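Local coordinates for protein glial cell-derived neurotrophic factor (Rattus norvegicus, PDB 1AGQ) that acts as a neurotrophic growth factor, a disulfide-linked dimer with the cystine-knot fold of the transforming growth factor beta superfamily that probably signals by binding cell-surface receptors, at residues R40-T45 and A101-V106; E74-E77 and D81-L84. All coordinates share one frame; numbering follows the deposited sequence.

Contact 1 of 2, residues R40-T45 and A101-V106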
loop_
_atom_site.group_PDB
_atom_site.type_symbol
_atom_site.label_atom_id
_atom_site.label_comp_id
_atom_site.label_asym_id
_atom_site.label_seq_id
_atom_site.Cartn_x
_atom_site.Cartn_y
_atom_site.Cartn_z
ATOM N N ARG B 40 4.263 -3.691 -1.095
ATOM C CA ARG B 40 3.218 -3.155 -0.222
ATOM C C ARG B 40 3.711 -2.629 1.117
ATOM O O ARG B 40 2.979 -1.926 1.830
ATOM C CB ARG B 40 2.154 -4.231 0.012
ATOM C CG ARG B 40 1.706 -4.928 -1.256
ATOM C CD ARG B 40 0.362 -4.415 -1.727
ATOM N NE ARG B 40 -0.692 -4.690 -0.753
ATOM C CZ ARG B 40 -1.807 -3.973 -0.635
ATOM N NH1 ARG B 40 -2.014 -2.930 -1.435
ATOM N NH2 ARG B 40 -2.711 -4.295 0.282
ATOM N N GLY B 41 4.941 -2.980 1.463
ATOM C CA GLY B 41 5.532 -2.524 2.713
ATOM C C GLY B 41 6.040 -1.087 2.664
ATOM O O GLY B 41 6.392 -0.521 3.702
ATOM N N CYS B 42 6.098 -0.509 1.462
ATOM C CA CYS B 42 6.537 0.874 1.261
ATOM C C CYS B 42 5.284 1.713 1.491
ATOM O O CYS B 42 4.423 1.819 0.607
ATOM C CB CYS B 42 7.056 1.052 -0.173
ATOM S SG CYS B 42 7.574 2.749 -0.609
ATOM N N VAL B 43 5.175 2.304 2.677
ATOM C CA VAL B 43 3.973 3.051 3.025
ATOM C C VAL B 43 4.175 4.499 3.443
ATOM O O VAL B 43 5.260 4.901 3.843
ATOM C CB VAL B 43 3.185 2.336 4.147
ATOM C CG1 VAL B 43 3.175 0.828 3.908
ATOM C CG2 VAL B 43 3.796 2.618 5.477
ATOM N N LEU B 44 3.092 5.255 3.331
ATOM C CA LEU B 44 3.066 6.663 3.666
ATOM C C LEU B 44 2.670 6.762 5.130
ATOM O O LEU B 44 1.750 6.077 5.576
ATOM C CB LEU B 44 2.030 7.346 2.782
ATOM C CG LEU B 44 1.895 8.867 2.758
ATOM C CD1 LEU B 44 3.124 9.492 2.165
ATOM C CD2 LEU B 44 0.683 9.237 1.945
ATOM N N THR B 45 3.393 7.578 5.886
ATOM C CA THR B 45 3.104 7.745 7.307
ATOM C C THR B 45 2.935 9.238 7.555
ATOM O O THR B 45 3.743 10.039 7.071
ATOM C CB THR B 45 4.253 7.230 8.181
ATOM O OG1 THR B 45 4.404 5.824 7.983
ATOM C CG2 THR B 45 3.940 7.457 9.675
ATOM N N ALA B 101 16.885 -0.342 -4.610
ATOM C CA ALA B 101 15.738 0.563 -4.638
ATOM C C ALA B 101 15.330 0.926 -3.215
ATOM O O ALA B 101 15.490 0.124 -2.284
ATOM C CB ALA B 101 14.567 -0.098 -5.376
ATOM N N CYS B 102 14.837 2.152 -3.030
ATOM C CA CYS B 102 14.415 2.580 -1.697
ATOM C C CYS B 102 13.000 3.157 -1.718
ATOM O O CYS B 102 12.530 3.677 -2.740
ATOM C CB CYS B 102 15.374 3.637 -1.103
ATOM S SG CYS B 102 15.712 5.108 -2.091
ATOM N N CYS B 103 12.335 3.059 -0.577
ATOM C CA CYS B 103 10.976 3.572 -0.418
ATOM C C CYS B 103 11.090 5.084 -0.213
ATOM O O CYS B 103 11.597 5.533 0.807
ATOM C CB CYS B 103 10.318 2.886 0.781
ATOM S SG CYS B 103 8.587 3.385 1.027
ATOM N N ARG B 104 10.626 5.844 -1.195
ATOM C CA ARG B 104 10.718 7.305 -1.218
ATOM C C ARG B 104 9.486 7.950 -1.831
ATOM O O ARG B 104 8.632 7.279 -2.413
ATOM C CB ARG B 104 11.939 7.702 -2.059
ATOM C CG ARG B 104 13.236 7.091 -1.582
ATOM C CD ARG B 104 13.875 7.997 -0.546
ATOM N NE ARG B 104 14.063 9.324 -1.113
ATOM C CZ ARG B 104 14.350 10.399 -0.391
ATOM N NH1 ARG B 104 14.479 10.329 0.905
ATOM N NH2 ARG B 104 14.516 11.575 -1.037
ATOM N N PRO B 105 9.353 9.290 -1.689
ATOM C CA PRO B 105 8.175 9.904 -2.298
ATOM C C PRO B 105 8.300 9.886 -3.814
ATOM O O PRO B 105 9.368 10.179 -4.359
ATOM C CB PRO B 105 8.197 11.349 -1.769
ATOM C CG PRO B 105 9.175 11.322 -0.609
ATOM C CD PRO B 105 10.173 10.257 -0.960
ATOM N N VAL B 106 7.211 9.524 -4.487
ATOM C CA VAL B 106 7.176 9.512 -5.943
ATOM C C VAL B 106 6.378 10.747 -6.339
ATOM O O VAL B 106 6.371 11.182 -7.493
ATOM C CB VAL B 106 6.523 8.204 -6.477
ATOM C CG1 VAL B 106 7.457 7.040 -6.210
ATOM C CG2 VAL B 106 5.199 7.931 -5.790
#
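Both half-cystines hold SG anti to their own backbone N, chi1 177° in C42 and -177° in C103, which brings the two sulfurs together between the segments. They meet in the disulfide at the heart of the cystine knot. As in other members of this fold, C42-C103 is the bond that passes through the ring closed by C69-C132 and C73-C134; consistent with this, the C103 side chain packs against C69 and C73. The SG atoms of C42 and C103 lie 2.0 Å apart, and the torsion about the bond is 89°, close to the relaxed right angle. CB of C42 and CB of C103 stand 3.9 Å apart, one at each end of the sulfur pair. The covalent link pins the residue just before strand 43-50 to the first residue of strand 103-108, and each strand has its own partner: V43 bonds through its backbone to S70, and R104 to G133. R104 turns away from the bridge, its NE in a salt bridge with OXT of I135 of the second subunit, while C102 is disulfide-bonded to C102 of that subunit. Close beside the bridge, the backbone N of V43 sits 3.9 Å from SG of C103.

Contact 2 of 2, residues E74-E77 and D81-L84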
loop_
_atom_site.group_PDB
_atom_site.type_symbol
_atom_site.label_atom_id
_atom_site.label_comp_id
_atom_site.label_asym_id
_atom_site.label_seq_id
_atom_site.Cartn_x
_atom_site.Cartn_y
_atom_site.Cartn_z
ATOM N N GLU B 74 12.194 -4.854 -1.329
ATOM C CA GLU B 74 12.873 -6.089 -1.687
ATOM C C GLU B 74 12.562 -6.596 -3.095
ATOM O O GLU B 74 13.427 -7.171 -3.749
ATOM C CB GLU B 74 12.543 -7.160 -0.634
ATOM N N ALA B 75 11.347 -6.350 -3.574
ATOM C CA ALA B 75 10.946 -6.810 -4.898
ATOM C C ALA B 75 11.395 -5.911 -6.052
ATOM O O ALA B 75 11.107 -4.718 -6.071
ATOM C CB ALA B 75 9.427 -6.984 -4.938
ATOM N N ALA B 76 12.104 -6.492 -7.020
ATOM C CA ALA B 76 12.562 -5.738 -8.185
ATOM C C ALA B 76 11.365 -5.237 -8.979
ATOM O O ALA B 76 10.442 -5.983 -9.260
ATOM C CB ALA B 76 13.453 -6.622 -9.075
ATOM N N GLU B 77 11.371 -3.969 -9.353
ATOM C CA GLU B 77 10.250 -3.427 -10.113
ATOM C C GLU B 77 10.691 -2.932 -11.468
ATOM O O GLU B 77 9.881 -2.449 -12.262
ATOM C CB GLU B 77 9.601 -2.270 -9.350
ATOM C CG GLU B 77 8.717 -2.707 -8.213
ATOM C CD GLU B 77 7.919 -1.557 -7.637
ATOM O OE1 GLU B 77 7.555 -0.648 -8.422
ATOM O OE2 GLU B 77 7.667 -1.562 -6.416
ATOM N N ASP B 81 16.813 -3.299 -11.600
ATOM C CA ASP B 81 16.884 -3.946 -10.305
ATOM C C ASP B 81 16.956 -5.462 -10.388
ATOM O O ASP B 81 17.558 -6.104 -9.544
ATOM C CB ASP B 81 15.698 -3.503 -9.458
ATOM C CG ASP B 81 15.880 -2.089 -8.950
ATOM O OD1 ASP B 81 16.950 -1.827 -8.362
ATOM O OD2 ASP B 81 14.983 -1.252 -9.150
ATOM N N LYS B 82 16.325 -6.030 -11.408
ATOM C CA LYS B 82 16.357 -7.480 -11.595
ATOM C C LYS B 82 17.792 -7.868 -11.908
ATOM O O LYS B 82 18.307 -8.874 -11.411
ATOM C CB LYS B 82 15.457 -7.884 -12.775
ATOM C CG LYS B 82 13.968 -7.999 -12.412
ATOM C CD LYS B 82 13.119 -8.358 -13.620
ATOM C CE LYS B 82 11.632 -8.266 -13.297
ATOM N NZ LYS B 82 11.137 -6.869 -13.427
ATOM N N ILE B 83 18.427 -7.064 -12.747
ATOM C CA ILE B 83 19.810 -7.296 -13.137
ATOM C C ILE B 83 20.739 -7.196 -11.934
ATOM O O ILE B 83 21.605 -8.038 -11.739
ATOM C CB ILE B 83 20.222 -6.304 -14.240
ATOM C CG1 ILE B 83 19.468 -6.663 -15.529
ATOM C CG2 ILE B 83 21.773 -6.361 -14.474
ATOM C CD1 ILE B 83 19.723 -5.713 -16.669
ATOM N N LEU B 84 20.550 -6.175 -11.100
ATOM C CA LEU B 84 21.361 -6.033 -9.891
ATOM C C LEU B 84 21.269 -7.256 -8.974
ATOM O O LEU B 84 22.274 -7.714 -8.420
ATOM C CB LEU B 84 20.916 -4.762 -9.127
ATOM C CG LEU B 84 21.404 -3.425 -9.685
ATOM C CD1 LEU B 84 21.039 -2.300 -8.719
ATOM C CD2 LEU B 84 22.908 -3.452 -9.886
HETATM O O HOH W 1 12.712 -1.898 -8.443
#
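The D81 carboxylate and the E77 peptide N-H are joined by one water, which meets the carboxylate at OD2 from well above its plane, not at its edge. The water donates to OD2 of D81 over a short 2.5 Å and accepts from N of E77 at 2.6 Å, with an angle of about 125° at the water between these two partners. The other oxygen, OD1, goes to a salt bridge with R104 NH1 of the second subunit, while OD2 is held within its own chain, by the water and by a residue just beside the segments.

Beside the water, the contact is apolar. A76 CB rests on the start of the helix, 3.6 Å from CG of K82 and 3.9 Å from CB of D81. K82 keeps CG anti to its carbonyl carbon (chi1 -82°), which lays the start of its chain alongside A76; a bend near the end (chi4 84°) then turns NZ back toward the E77 backbone. E77 itself sends its side chain the other way, where OE2 accepts from N39 ND2, and D81 N is bonded by T78 OG1 just ahead of it. I83 and L84, further along, pack on F66 of the second subunit. The whole is the entry from the cystine-knot loops into helix 79-89, the heel helix of a TGF-beta-like cystine-knot monomer.

The centre of contact 1 is about 7 Å, and that of contact 2 about 20 Å, from the centre of the chain; the two contact centres are about 15 Å apart. Along the sequence, 40-45 comes first, then 74-77 and 81-84, and last 101-106, so the disulfide of contact 1 spans the part of the chain that carries helix 79-89. The two contacts touch where A101 CB lies 4.0 Å from OD2 of D81. Both also face the second subunit, and the salt bridge between D81 and R104 of that subunit joins the two kinds of site across the interface, the helix start of one chain meeting the knot strand of the other.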